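Local coordinates for protein Ufm1-specific protease (Caenorhabditis elegans, PDB 5EJJ) that acts as a thiol protease that recognises the ubiquitin-like modifier Ufm1 and hydrolyses the peptide bond at its C-terminal glycine, at residues 399-404 with 448-453; 240-245 with 265-270; 36-41 with 67-72; 146-151 with 270-275; 120-125 with 297-302. All blocks are in the same frame, centred on the assembly; numbering follows the deposited sequence.

Interactions 1, 2 and 3 are buried contacts, whereas interactions 4 and 5 are only partly buried. Interaction 1 stands apart, in the peptidase part, its centre about 39 Å from that of interaction 2; its side-chain contacts are apolar, between two helices. Interactions 2 and 4 both use helix 253-280 and share N270, yet differ in chemistry: an arginine and a water against a strand in one, plain helix packing in the other. Interaction 3, within the MPN range, mixes a CH-pi contact with a salt bridge and touches interaction 2 where R266 NH1 reaches L69 O. Interaction 5 joins two loops by apolar contact and one water, and packs against interactions 2 and 3.

Interaction 1: 399-404 with 448-453; sequences RSFQTI and TEISFV
F401 on helix 396-409 packs against I450 and V453, which lie three residues apart and so present neighbouring positions on one side of helix 447-457; all three residues are buried. The two helices come nearest at F401 and I450, whose CA atoms are 6.3 Å apart, and no hydrogen bond crosses between the segments. CG of F401 stands anti to the backbone N (chi1 170°), which carries the ring across to the second helix. The far end of that ring does the touching: F401 CZ lies 3.5 Å from V453 CG1, an oblique approach. At the near end of the same side chain, F401 CB meets I450 CG1 at 4.1 Å. The ring also passes the I450 backbone, with F401 CE1 4.0 Å from I450 O. Helix 396-409 carries C396, the inferred active-site cysteine, in its first turn, as the central helix does in papain-like peptidases of clan CA, to which family C78 belongs. The side chain of I450 is about 9 Å from that of C396, so this packing is close to the inferred catalytic centre without being part of it. I424 of helix 421-425 touches both F401 and V453, while M492 of strand 491-494 packs on I450.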
# COMPACT_ATOMS: atom_id res chain seq x y z
N ARG A 399 -10.97 -22.65 0.37
CA ARG A 399 -9.79 -21.88 0.70
C ARG A 399 -9.39 -20.96 -0.45
O ARG A 399 -9.10 -19.78 -0.23
CB ARG A 399 -8.64 -22.82 1.10
CG ARG A 399 -8.97 -23.69 2.30
CD ARG A 399 -9.77 -22.89 3.31
NE ARG A 399 -9.77 -23.47 4.65
CZ ARG A 399 -10.04 -22.78 5.76
NH1 ARG A 399 -10.32 -21.48 5.68
NH2 ARG A 399 -10.01 -23.38 6.94
N SER A 400 -9.39 -21.49 -1.67
CA SER A 400 -9.07 -20.69 -2.85
C SER A 400 -10.12 -19.61 -3.03
O SER A 400 -9.82 -18.52 -3.53
CB SER A 400 -9.00 -21.54 -4.11
OG SER A 400 -7.75 -22.18 -4.17
N PHE A 401 -11.34 -19.92 -2.65
CA PHE A 401 -12.41 -18.95 -2.72
C PHE A 401 -12.10 -17.83 -1.75
O PHE A 401 -12.27 -16.65 -2.06
CB PHE A 401 -13.74 -19.59 -2.35
CG PHE A 401 -14.83 -18.60 -2.17
CD1 PHE A 401 -15.50 -18.08 -3.27
CD2 PHE A 401 -15.18 -18.18 -0.91
CE1 PHE A 401 -16.51 -17.16 -3.12
CE2 PHE A 401 -16.19 -17.25 -0.74
CZ PHE A 401 -16.86 -16.74 -1.86
N GLN A 402 -11.63 -18.22 -0.56
CA GLN A 402 -11.28 -17.27 0.48
C GLN A 402 -10.11 -16.37 0.07
O GLN A 402 -10.16 -15.14 0.25
CB GLN A 402 -11.00 -18.01 1.80
CG GLN A 402 -12.27 -18.50 2.50
CD GLN A 402 -11.97 -19.20 3.80
OE1 GLN A 402 -10.90 -19.79 3.97
NE2 GLN A 402 -12.91 -19.14 4.75
N THR A 403 -9.07 -16.97 -0.48
CA THR A 403 -7.99 -16.20 -1.07
C THR A 403 -8.55 -15.19 -2.07
O THR A 403 -8.34 -14.00 -1.92
CB THR A 403 -6.95 -17.08 -1.74
OG1 THR A 403 -6.28 -17.87 -0.74
CG2 THR A 403 -5.94 -16.22 -2.47
N ILE A 404 -9.29 -15.63 -3.07
CA ILE A 404 -9.87 -14.69 -4.02
C ILE A 404 -10.67 -13.61 -3.31
O ILE A 404 -10.71 -12.46 -3.75
CB ILE A 404 -10.77 -15.41 -5.06
CG1 ILE A 404 -9.94 -16.39 -5.89
CG2 ILE A 404 -11.45 -14.42 -6.00
CD1 ILE A 404 -10.76 -17.20 -6.81
N THR A 448 -17.52 -24.23 -10.36
CA THR A 448 -18.76 -23.69 -10.89
C THR A 448 -19.56 -22.95 -9.79
O THR A 448 -20.18 -21.90 -10.03
CB THR A 448 -19.54 -24.76 -11.75
OG1 THR A 448 -20.95 -24.66 -11.55
CG2 THR A 448 -19.05 -26.19 -11.45
N GLU A 449 -19.47 -23.46 -8.56
CA GLU A 449 -20.15 -22.82 -7.44
C GLU A 449 -19.35 -21.64 -6.88
O GLU A 449 -19.94 -20.63 -6.49
CB GLU A 449 -20.48 -23.84 -6.34
CG GLU A 449 -19.39 -24.85 -6.10
CD GLU A 449 -19.48 -26.03 -7.05
OE1 GLU A 449 -18.63 -26.13 -7.96
OE2 GLU A 449 -20.41 -26.85 -6.90
N ILE A 450 -18.03 -21.80 -6.82
CA ILE A 450 -17.11 -20.69 -6.52
C ILE A 450 -17.52 -19.46 -7.32
O ILE A 450 -17.69 -18.38 -6.77
CB ILE A 450 -15.65 -21.07 -6.84
CG1 ILE A 450 -15.01 -21.77 -5.64
CG2 ILE A 450 -14.82 -19.85 -7.24
CD1 ILE A 450 -13.52 -21.98 -5.82
N SER A 451 -17.70 -19.63 -8.63
CA SER A 451 -18.10 -18.53 -9.48
C SER A 451 -19.48 -18.00 -9.09
O SER A 451 -19.80 -16.83 -9.32
CB SER A 451 -18.11 -18.98 -10.94
OG SER A 451 -18.85 -18.08 -11.74
N PHE A 452 -20.29 -18.87 -8.50
CA PHE A 452 -21.67 -18.56 -8.17
C PHE A 452 -21.81 -17.82 -6.83
O PHE A 452 -22.48 -16.79 -6.75
CB PHE A 452 -22.51 -19.84 -8.19
CG PHE A 452 -23.98 -19.63 -7.91
CD1 PHE A 452 -24.83 -19.16 -8.91
CD2 PHE A 452 -24.51 -19.91 -6.65
CE1 PHE A 452 -26.18 -18.96 -8.65
CE2 PHE A 452 -25.86 -19.72 -6.38
CZ PHE A 452 -26.70 -19.24 -7.38
N VAL A 453 -21.18 -18.38 -5.79
CA VAL A 453 -21.10 -17.75 -4.46
C VAL A 453 -20.57 -16.31 -4.57
O VAL A 453 -21.14 -15.37 -4.03
CB VAL A 453 -20.16 -18.55 -3.53
CG1 VAL A 453 -20.10 -17.94 -2.15
CG2 VAL A 453 -20.59 -20.00 -3.45

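Interaction 2: 240-245 with 265-270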
# COMPACT_ATOMS: atom_id res chain seq x y z
N ILE A 240 -7.40 10.33 18.13
CA ILE A 240 -6.39 9.31 18.41
C ILE A 240 -6.11 8.53 17.15
O ILE A 240 -7.00 8.38 16.30
CB ILE A 240 -6.76 8.36 19.58
CG1 ILE A 240 -7.36 7.09 19.06
CG2 ILE A 240 -7.77 9.00 20.48
CD1 ILE A 240 -8.05 6.33 20.12
N GLY A 241 -4.87 8.06 17.01
CA GLY A 241 -4.49 7.29 15.84
C GLY A 241 -3.02 6.93 15.73
O GLY A 241 -2.23 7.33 16.57
N GLU A 242 -2.68 6.16 14.69
CA GLU A 242 -1.32 5.73 14.41
C GLU A 242 -0.42 6.92 14.22
O GLU A 242 -0.85 7.96 13.72
CB GLU A 242 -1.26 4.97 13.09
CG GLU A 242 -2.00 3.65 13.03
CD GLU A 242 -1.77 2.89 11.69
OE1 GLU A 242 -1.71 3.55 10.61
OE2 GLU A 242 -1.64 1.63 11.74
N VAL A 243 0.84 6.78 14.60
CA VAL A 243 1.88 7.66 14.10
C VAL A 243 3.07 6.79 13.68
O VAL A 243 3.67 6.11 14.51
CB VAL A 243 2.30 8.70 15.12
CG1 VAL A 243 3.37 9.58 14.55
CG2 VAL A 243 1.12 9.53 15.53
N VAL A 244 3.38 6.82 12.38
CA VAL A 244 4.38 5.93 11.78
C VAL A 244 5.58 6.72 11.30
O VAL A 244 5.43 7.70 10.59
CB VAL A 244 3.82 5.22 10.57
CG1 VAL A 244 4.79 4.19 10.12
CG2 VAL A 244 2.49 4.58 10.91
N PHE A 245 6.78 6.28 11.69
CA PHE A 245 8.01 6.88 11.18
C PHE A 245 9.07 5.82 10.85
O PHE A 245 9.15 4.79 11.51
CB PHE A 245 8.56 7.91 12.16
CG PHE A 245 8.98 7.34 13.49
CD1 PHE A 245 8.06 7.16 14.52
CD2 PHE A 245 10.32 7.05 13.75
CE1 PHE A 245 8.45 6.68 15.77
CE2 PHE A 245 10.73 6.56 15.00
CZ PHE A 245 9.79 6.37 16.01
N ASN A 265 4.16 15.58 14.48
CA ASN A 265 3.71 16.91 14.11
C ASN A 265 2.98 16.93 12.77
O ASN A 265 2.02 17.68 12.61
CB ASN A 265 4.84 17.93 14.14
CG ASN A 265 5.45 18.11 15.53
OD1 ASN A 265 4.89 17.67 16.54
ND2 ASN A 265 6.61 18.76 15.59
N ARG A 266 3.38 16.09 11.82
CA ARG A 266 2.75 16.06 10.50
C ARG A 266 1.34 15.51 10.59
O ARG A 266 0.42 15.99 9.93
CB ARG A 266 3.57 15.25 9.52
CG ARG A 266 4.90 15.88 9.19
CD ARG A 266 5.56 15.25 8.02
NE ARG A 266 6.79 15.93 7.68
CZ ARG A 266 7.67 15.48 6.79
NH1 ARG A 266 7.47 14.34 6.16
NH2 ARG A 266 8.77 16.16 6.54
N ARG A 267 1.16 14.48 11.40
CA ARG A 267 -0.16 13.93 11.61
C ARG A 267 -1.11 14.94 12.23
O ARG A 267 -2.29 14.95 11.92
CB ARG A 267 -0.08 12.71 12.52
CG ARG A 267 0.46 11.48 11.88
CD ARG A 267 -0.67 10.70 11.26
NE ARG A 267 -0.15 9.51 10.61
CZ ARG A 267 -0.88 8.68 9.87
NH1 ARG A 267 -2.18 8.92 9.67
NH2 ARG A 267 -0.30 7.62 9.32
N ALA A 268 -0.61 15.77 13.16
CA ALA A 268 -1.45 16.79 13.77
C ALA A 268 -1.83 17.84 12.72
O ALA A 268 -3.00 18.15 12.56
CB ALA A 268 -0.77 17.43 14.94
N ASN A 269 -0.85 18.36 12.00
CA ASN A 269 -1.11 19.29 10.92
C ASN A 269 -2.09 18.73 9.89
O ASN A 269 -2.94 19.45 9.37
CB ASN A 269 0.19 19.68 10.23
CG ASN A 269 1.16 20.38 11.18
OD1 ASN A 269 0.76 20.98 12.19
ND2 ASN A 269 2.46 20.31 10.85
N ASN A 270 -1.98 17.44 9.60
CA ASN A 270 -2.88 16.79 8.67
C ASN A 270 -4.30 16.78 9.19
O ASN A 270 -5.22 17.01 8.43
CB ASN A 270 -2.42 15.37 8.38
CG ASN A 270 -2.88 14.87 7.01
OD1 ASN A 270 -3.94 14.26 6.87
ND2 ASN A 270 -2.07 15.16 5.99
O HOH W 1 2.71 8.67 10.57
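V243 and R267 mark the closest approach of the backbones, their CA atoms 7.0 Å apart, where helix 265-270 passes strand 240-245 at an axis distance of 9.1 Å with the N-to-C directions 135° apart. The R267 side chain carries nearly all of the helix's share of the contact. Its chain bends at chi2 (-89°), and the side chain reaches across to the strand, where E242 O lies over one face of the guanidinium, offset toward its rim and nearest R267 NE at 3.5 Å. Nearer its backbone, R267 CG meets V243 CG2 at 4.2 Å, the two side chains pointing in opposite senses as they pass. No direct hydrogen bond joins the segments; a water lying in the guanidinium plane does so instead, accepting from R267 NE at 3.0 Å and from V244 N at 2.7 Å. E242 OE1, 4.5 Å from R267 NH2 and well out of the guanidinium plane, can probably contribute only through its charge; the carboxylate is hydrogen-bonded to T292 and S347. At the other end of the group, R267 NH1 is held by Q305 OE1 and A291 O, and these bonds fix the buried guanidinium in place. Strand 235-247 is the outermost strand of a five-stranded mixed sheet, hydrogen-bonded to strand 127-139; R267, from helix 253-280, reaches this strand and also A291 of strand 289-293 and Q305 of strand 302-306.

Interaction 3: 36-41 with 67-72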
# COMPACT_ATOMS: atom_id res chain seq x y z
N PHE A 36 5.53 19.81 -7.35
CA PHE A 36 6.53 19.78 -6.28
C PHE A 36 7.39 18.51 -6.27
O PHE A 36 6.94 17.43 -6.68
CB PHE A 36 5.87 19.98 -4.91
CG PHE A 36 4.77 20.99 -4.93
CD1 PHE A 36 3.45 20.58 -5.01
CD2 PHE A 36 5.06 22.35 -4.88
CE1 PHE A 36 2.42 21.51 -5.02
CE2 PHE A 36 4.04 23.29 -4.90
CZ PHE A 36 2.72 22.87 -4.96
N VAL A 37 8.62 18.64 -5.78
CA VAL A 37 9.58 17.54 -5.72
C VAL A 37 10.01 17.26 -4.27
O VAL A 37 10.59 18.12 -3.60
CB VAL A 37 10.80 17.84 -6.62
CG1 VAL A 37 11.79 16.70 -6.62
CG2 VAL A 37 10.34 18.12 -8.01
N PHE A 38 9.71 16.07 -3.79
CA PHE A 38 9.92 15.72 -2.40
C PHE A 38 10.99 14.66 -2.32
O PHE A 38 11.11 13.82 -3.22
CB PHE A 38 8.63 15.20 -1.80
CG PHE A 38 7.55 16.23 -1.67
CD1 PHE A 38 7.57 17.13 -0.62
CD2 PHE A 38 6.52 16.29 -2.59
CE1 PHE A 38 6.56 18.09 -0.47
CE2 PHE A 38 5.51 17.23 -2.46
CZ PHE A 38 5.53 18.14 -1.40
N GLY A 39 11.79 14.68 -1.26
CA GLY A 39 12.93 13.79 -1.23
C GLY A 39 13.70 13.80 0.06
O GLY A 39 13.35 14.52 1.00
N ARG A 40 14.73 12.97 0.10
CA ARG A 40 15.63 12.89 1.23
C ARG A 40 16.81 13.85 1.00
O ARG A 40 17.78 13.52 0.32
CB ARG A 40 16.10 11.45 1.41
CG ARG A 40 14.97 10.46 1.68
CD ARG A 40 15.44 9.00 1.68
NE ARG A 40 14.34 8.10 2.01
CZ ARG A 40 14.12 6.92 1.43
NH1 ARG A 40 14.94 6.49 0.48
NH2 ARG A 40 13.09 6.18 1.81
N LYS A 41 16.70 15.05 1.58
CA LYS A 41 17.59 16.17 1.31
C LYS A 41 19.05 15.89 1.58
O LYS A 41 19.90 16.37 0.87
CB LYS A 41 17.16 17.39 2.13
CG LYS A 41 17.78 18.70 1.70
CD LYS A 41 16.83 19.82 2.07
CE LYS A 41 17.53 21.14 2.38
NZ LYS A 41 16.67 21.91 3.35
N SER A 67 2.80 17.06 4.77
CA SER A 67 2.37 16.49 6.04
C SER A 67 1.93 15.05 5.85
O SER A 67 1.73 14.30 6.82
CB SER A 67 1.22 17.31 6.63
OG SER A 67 -0.05 16.86 6.18
N SER A 68 1.78 14.65 4.60
CA SER A 68 1.28 13.32 4.31
C SER A 68 2.37 12.33 3.96
O SER A 68 2.12 11.14 3.87
CB SER A 68 0.28 13.40 3.19
OG SER A 68 -0.79 14.21 3.62
N LEU A 69 3.59 12.83 3.77
CA LEU A 69 4.73 12.00 3.43
C LEU A 69 5.50 11.60 4.69
O LEU A 69 5.33 12.21 5.75
CB LEU A 69 5.63 12.76 2.47
CG LEU A 69 4.80 13.36 1.35
CD1 LEU A 69 5.68 14.16 0.45
CD2 LEU A 69 4.16 12.25 0.59
N SER A 70 6.33 10.57 4.57
CA SER A 70 7.11 10.09 5.70
C SER A 70 8.07 11.13 6.17
O SER A 70 8.61 11.90 5.38
CB SER A 70 7.88 8.83 5.35
OG SER A 70 7.07 7.69 5.51
N ALA A 71 8.31 11.10 7.48
CA ALA A 71 8.98 12.16 8.21
C ALA A 71 10.39 12.47 7.72
O ALA A 71 10.86 13.59 7.88
CB ALA A 71 8.98 11.86 9.68
N ASP A 72 11.06 11.49 7.10
CA ASP A 72 12.41 11.73 6.60
C ASP A 72 12.45 12.46 5.25
O ASP A 72 13.51 12.79 4.73
CB ASP A 72 13.17 10.42 6.49
CG ASP A 72 12.66 9.53 5.38
OD1 ASP A 72 11.45 9.20 5.35
OD2 ASP A 72 13.48 9.17 4.51
O HOH W 2 11.12 7.02 3.59
O HOH W 3 15.18 15.03 4.12
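F38 faces L69, and R40 faces D72, where the touching parts, 38 to 40 and 69 to 72, run 23° apart; the CA atoms of the first pair are 8.6 Å apart and those of the second 6.4 Å. Both segments belong to the N-terminal MPN domain: strand 33-40 is an inner strand of its four-stranded mixed sheet, and 67-72 leads out of helix 59-68 toward the next strand, 74-81. The apolar end of the contact is a CH-pi interaction, with L69 CD1 over one face of the F38 ring, 3.7 Å from its centroid and displaced toward the CG side. L65 of helix 59-68 and L75 of strand 74-81 also pack on F38. At the polar end the R40 chain, extended from CG to NE, brings its guanidinium edge to the D72 carboxylate. R40 NE donates to D72 OD2 at 2.9 Å (N-H...O angle 146°) in a salt bridge, meeting the oxygen nearly along its C-O bond, though D72 OD2 is tilted slightly from the guanidinium plane. The chi1 of D72 (71°) places CG between the backbone N and the carbonyl carbon, turning the carboxylate toward the arginine. A water ties the other corners together, accepting from R40 NH2 and donating to D72 OD1. R40 NH1 has its own partner in Q45. A second water joins the main chains, accepting from K41 N at 3.0 Å and donating to D72 O at 2.9 Å.

Interaction 4: 146-151 with 270-275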
# COMPACT_ATOMS: atom_id res chain seq x y z
N GLU A 146 -9.86 29.17 13.77
CA GLU A 146 -8.57 29.70 14.16
C GLU A 146 -7.97 29.04 15.40
O GLU A 146 -6.75 29.14 15.66
CB GLU A 146 -8.61 31.22 14.30
CG GLU A 146 -8.11 31.92 13.02
CD GLU A 146 -6.88 31.23 12.39
OE1 GLU A 146 -7.00 30.73 11.24
OE2 GLU A 146 -5.80 31.19 13.03
N ASP A 147 -8.83 28.35 16.14
CA ASP A 147 -8.38 27.59 17.30
C ASP A 147 -7.71 26.31 16.86
O ASP A 147 -6.59 26.03 17.30
CB ASP A 147 -9.54 27.29 18.23
CG ASP A 147 -9.97 28.50 19.03
OD1 ASP A 147 -9.12 29.40 19.26
OD2 ASP A 147 -11.15 28.53 19.42
N VAL A 148 -8.39 25.54 16.00
CA VAL A 148 -7.80 24.31 15.45
C VAL A 148 -6.42 24.56 14.85
O VAL A 148 -5.49 23.78 15.07
CB VAL A 148 -8.74 23.62 14.42
CG1 VAL A 148 -8.02 23.38 13.12
CG2 VAL A 148 -9.20 22.29 14.96
N LYS A 149 -6.26 25.66 14.13
CA LYS A 149 -4.95 26.07 13.68
C LYS A 149 -4.03 26.28 14.90
O LYS A 149 -2.94 25.73 14.96
CB LYS A 149 -5.08 27.33 12.81
CG LYS A 149 -3.78 27.84 12.18
CD LYS A 149 -4.09 28.88 11.09
CE LYS A 149 -2.86 29.70 10.67
NZ LYS A 149 -2.46 30.79 11.62
N SER A 150 -4.49 27.03 15.89
CA SER A 150 -3.64 27.37 17.04
C SER A 150 -3.30 26.19 17.96
O SER A 150 -2.24 26.19 18.61
CB SER A 150 -4.26 28.49 17.88
OG SER A 150 -3.64 28.56 19.16
N ALA A 151 -4.21 25.22 18.04
CA ALA A 151 -4.01 24.07 18.91
C ALA A 151 -2.82 23.31 18.38
O ALA A 151 -1.90 22.94 19.11
CB ALA A 151 -5.23 23.20 18.91
N ASN A 270 -1.98 17.44 9.60
CA ASN A 270 -2.88 16.79 8.67
C ASN A 270 -4.30 16.78 9.19
O ASN A 270 -5.22 17.01 8.43
CB ASN A 270 -2.42 15.37 8.38
CG ASN A 270 -2.88 14.87 7.01
OD1 ASN A 270 -3.94 14.26 6.87
ND2 ASN A 270 -2.07 15.16 5.99
N THR A 271 -4.46 16.49 10.48
CA THR A 271 -5.78 16.47 11.14
C THR A 271 -6.37 17.87 11.14
O THR A 271 -7.56 18.06 10.89
CB THR A 271 -5.66 16.05 12.61
OG1 THR A 271 -5.15 14.71 12.69
CG2 THR A 271 -7.01 16.15 13.32
N MET A 272 -5.50 18.83 11.43
CA MET A 272 -5.84 20.23 11.42
C MET A 272 -6.40 20.61 10.06
O MET A 272 -7.51 21.14 9.95
CB MET A 272 -4.59 21.05 11.74
CG MET A 272 -4.78 22.57 11.72
SD MET A 272 -3.96 23.47 10.37
CE MET A 272 -5.38 23.80 9.34
N MET A 273 -5.65 20.30 9.02
CA MET A 273 -6.05 20.67 7.67
C MET A 273 -7.36 20.01 7.20
O MET A 273 -8.16 20.65 6.52
CB MET A 273 -4.91 20.44 6.68
CG MET A 273 -3.82 21.48 6.74
SD MET A 273 -2.42 21.14 5.63
CE MET A 273 -1.09 21.03 6.83
N VAL A 274 -7.58 18.74 7.53
CA VAL A 274 -8.78 18.08 7.05
C VAL A 274 -9.97 18.66 7.78
O VAL A 274 -11.02 18.89 7.20
CB VAL A 274 -8.75 16.56 7.30
CG1 VAL A 274 -9.94 15.90 6.67
CG2 VAL A 274 -7.52 15.95 6.70
N THR A 275 -9.79 18.88 9.07
CA THR A 275 -10.83 19.45 9.92
C THR A 275 -11.27 20.83 9.45
O THR A 275 -12.46 21.04 9.22
CB THR A 275 -10.36 19.52 11.37
OG1 THR A 275 -10.16 18.18 11.85
CG2 THR A 275 -11.40 20.21 12.21
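M272 holds CG anti to its backbone nitrogen (chi1 178°), which directs the start of the side chain at V148, and then bends at chi2 (-111°), which turns the sulfur away from V148. The touching atom is therefore M272 CG and not the sulfur: it lies 3.6 Å from V148 CG1. The same methylene rests on the backbone of the other helix, since M272 CG is 3.6 Å from V148 O and 4.0 Å from K149 CA. One turn further on, T275 puts its methyl anti to the backbone N, which brings T275 CG2 to 4.1 Å from V148 CG2. Its hydroxyl takes the place beside the nitrogen and turns back onto its own helix, T275 OG1 donating to T271 O at 2.8 Å. That carbonyl also accepts from T275 N, the two donors arriving from opposite faces of its plane. With the hydroxyl turned to its own helix, the methyl is what T275 presents to V148. V148 is thus lodged between M272 and T275. The helix segments are almost exactly antiparallel (173°), their axes 9.4 Å apart, and no hydrogen bond passes between them. It is plain side-by-side helix packing, away from the inferred active site. Both helices lie against strand 127-139, where W137 and L139 pack on V148 and the hydroxyl of Y135 bonds to T271 OG1; helix 253-280 also meets F64 of helix 59-68 through N270 and M273.

Interaction 5: 120-125 with 297-302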
# COMPACT_ATOMS: atom_id res chain seq x y z
N GLU A 120 17.69 6.38 -11.44
CA GLU A 120 17.97 5.28 -10.55
C GLU A 120 16.67 4.65 -10.14
O GLU A 120 15.66 5.33 -10.01
CB GLU A 120 18.72 5.79 -9.34
CG GLU A 120 18.40 5.10 -8.02
CD GLU A 120 19.43 5.43 -6.95
OE1 GLU A 120 20.64 5.25 -7.26
OE2 GLU A 120 19.03 5.86 -5.82
N HIS A 121 16.67 3.33 -9.97
CA HIS A 121 15.44 2.65 -9.64
C HIS A 121 15.44 2.57 -8.12
O HIS A 121 15.99 1.64 -7.54
CB HIS A 121 15.36 1.29 -10.33
CG HIS A 121 14.14 0.49 -9.98
ND1 HIS A 121 12.87 1.03 -9.95
CD2 HIS A 121 14.00 -0.81 -9.62
CE1 HIS A 121 12.00 0.10 -9.59
NE2 HIS A 121 12.66 -1.03 -9.38
N VAL A 122 14.86 3.59 -7.48
CA VAL A 122 14.86 3.74 -6.03
C VAL A 122 14.02 2.67 -5.38
O VAL A 122 12.89 2.43 -5.83
CB VAL A 122 14.24 5.09 -5.64
CG1 VAL A 122 14.35 5.29 -4.13
CG2 VAL A 122 14.89 6.23 -6.43
N LEU A 123 14.58 2.05 -4.33
CA LEU A 123 13.99 0.88 -3.67
C LEU A 123 13.45 1.18 -2.27
O LEU A 123 13.90 2.13 -1.62
CB LEU A 123 15.03 -0.22 -3.54
CG LEU A 123 15.74 -0.74 -4.80
CD1 LEU A 123 16.86 -1.69 -4.44
CD2 LEU A 123 14.76 -1.40 -5.74
N MET A 124 12.50 0.37 -1.79
CA MET A 124 12.05 0.50 -0.41
C MET A 124 13.23 0.29 0.50
O MET A 124 14.22 -0.30 0.10
CB MET A 124 10.96 -0.50 -0.06
CG MET A 124 9.61 0.07 -0.31
SD MET A 124 8.34 -1.18 -0.25
CE MET A 124 9.23 -2.57 -0.95
N GLU A 125 13.11 0.74 1.73
CA GLU A 125 14.25 0.72 2.62
C GLU A 125 13.68 0.99 4.00
O GLU A 125 12.78 1.81 4.14
CB GLU A 125 15.17 1.85 2.21
CG GLU A 125 16.58 1.70 2.66
CD GLU A 125 17.46 2.82 2.11
OE1 GLU A 125 17.45 3.06 0.86
OE2 GLU A 125 18.14 3.47 2.94
N GLY A 297 3.38 1.53 -6.59
CA GLY A 297 4.55 2.14 -7.18
C GLY A 297 5.44 2.80 -6.16
O GLY A 297 6.66 2.86 -6.34
N TRP A 298 4.81 3.30 -5.10
CA TRP A 298 5.50 4.05 -4.04
C TRP A 298 6.52 3.25 -3.21
O TRP A 298 6.35 2.06 -2.98
CB TRP A 298 4.47 4.64 -3.10
CG TRP A 298 3.77 5.82 -3.62
CD1 TRP A 298 3.38 6.06 -4.89
CD2 TRP A 298 3.39 6.96 -2.85
NE1 TRP A 298 2.76 7.29 -4.97
CE2 TRP A 298 2.76 7.86 -3.73
CE3 TRP A 298 3.52 7.31 -1.50
CZ2 TRP A 298 2.27 9.08 -3.30
CZ3 TRP A 298 3.04 8.51 -1.09
CH2 TRP A 298 2.42 9.39 -1.98
N VAL A 299 7.57 3.91 -2.75
CA VAL A 299 8.58 3.21 -1.98
C VAL A 299 8.76 3.84 -0.61
O VAL A 299 9.67 3.49 0.14
CB VAL A 299 9.93 3.21 -2.68
CG1 VAL A 299 9.83 2.46 -3.95
CG2 VAL A 299 10.37 4.63 -2.96
N SER A 300 7.89 4.79 -0.29
CA SER A 300 7.80 5.30 1.06
C SER A 300 6.29 5.42 1.28
O SER A 300 5.54 5.57 0.30
CB SER A 300 8.55 6.63 1.17
OG SER A 300 8.14 7.41 2.30
N LEU A 301 5.85 5.35 2.54
CA LEU A 301 4.43 5.31 2.89
C LEU A 301 3.74 6.65 2.73
O LEU A 301 4.39 7.68 2.58
CB LEU A 301 4.28 4.81 4.32
CG LEU A 301 4.86 3.42 4.60
CD1 LEU A 301 4.97 3.16 6.09
CD2 LEU A 301 3.99 2.36 3.94
N LEU A 302 2.41 6.63 2.76
CA LEU A 302 1.56 7.81 2.68
C LEU A 302 0.68 7.84 3.92
O LEU A 302 0.06 6.83 4.26
CB LEU A 302 0.65 7.73 1.45
CG LEU A 302 -0.52 8.70 1.31
CD1 LEU A 302 -0.08 10.10 0.96
CD2 LEU A 302 -1.38 8.22 0.21
O HOH W 4 11.98 3.71 1.47
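V299 packs against V122 and M124 in a loop-to-loop contact, partly buried near the middle of the molecule, where the link between strands 117-119 and 127-139 passes the one between strands 289-293 and 302-306. The backbones come close, with the CA atoms of M124 and V299 4.7 Å apart. V299 aims at the other loop and spreads its branches: V299 CG1 approaches the main chain, 3.6 Å from V122 O, while V299 CG2 lies 4.2 Å from V122 CG1. A chi1 of -63° accounts for this spread, setting CG1 beside the backbone N and CG2 between the nitrogen and the carbonyl carbon. From the other flank M124 lays its CG against the valine, with M124 CG 3.9 Å from V299 CB and 3.5 Å from V299 O. Y196 touches the same methionine side chain. I47 of strand 45-53 packs on both V122 and V299, which places the contact against the edge strand of the MPN sheet; nearby, E125 forms a salt bridge with R43. There is no direct hydrogen bond between the segments. One water donates to V299 O at 2.7 Å and, weakly, to E125 O. The two loops are accordingly held by the fit of aliphatic groups against each other and against main-chain carbonyls, with a water, firmly bonded to V299 O and only weakly to E125 O, adding a polar link.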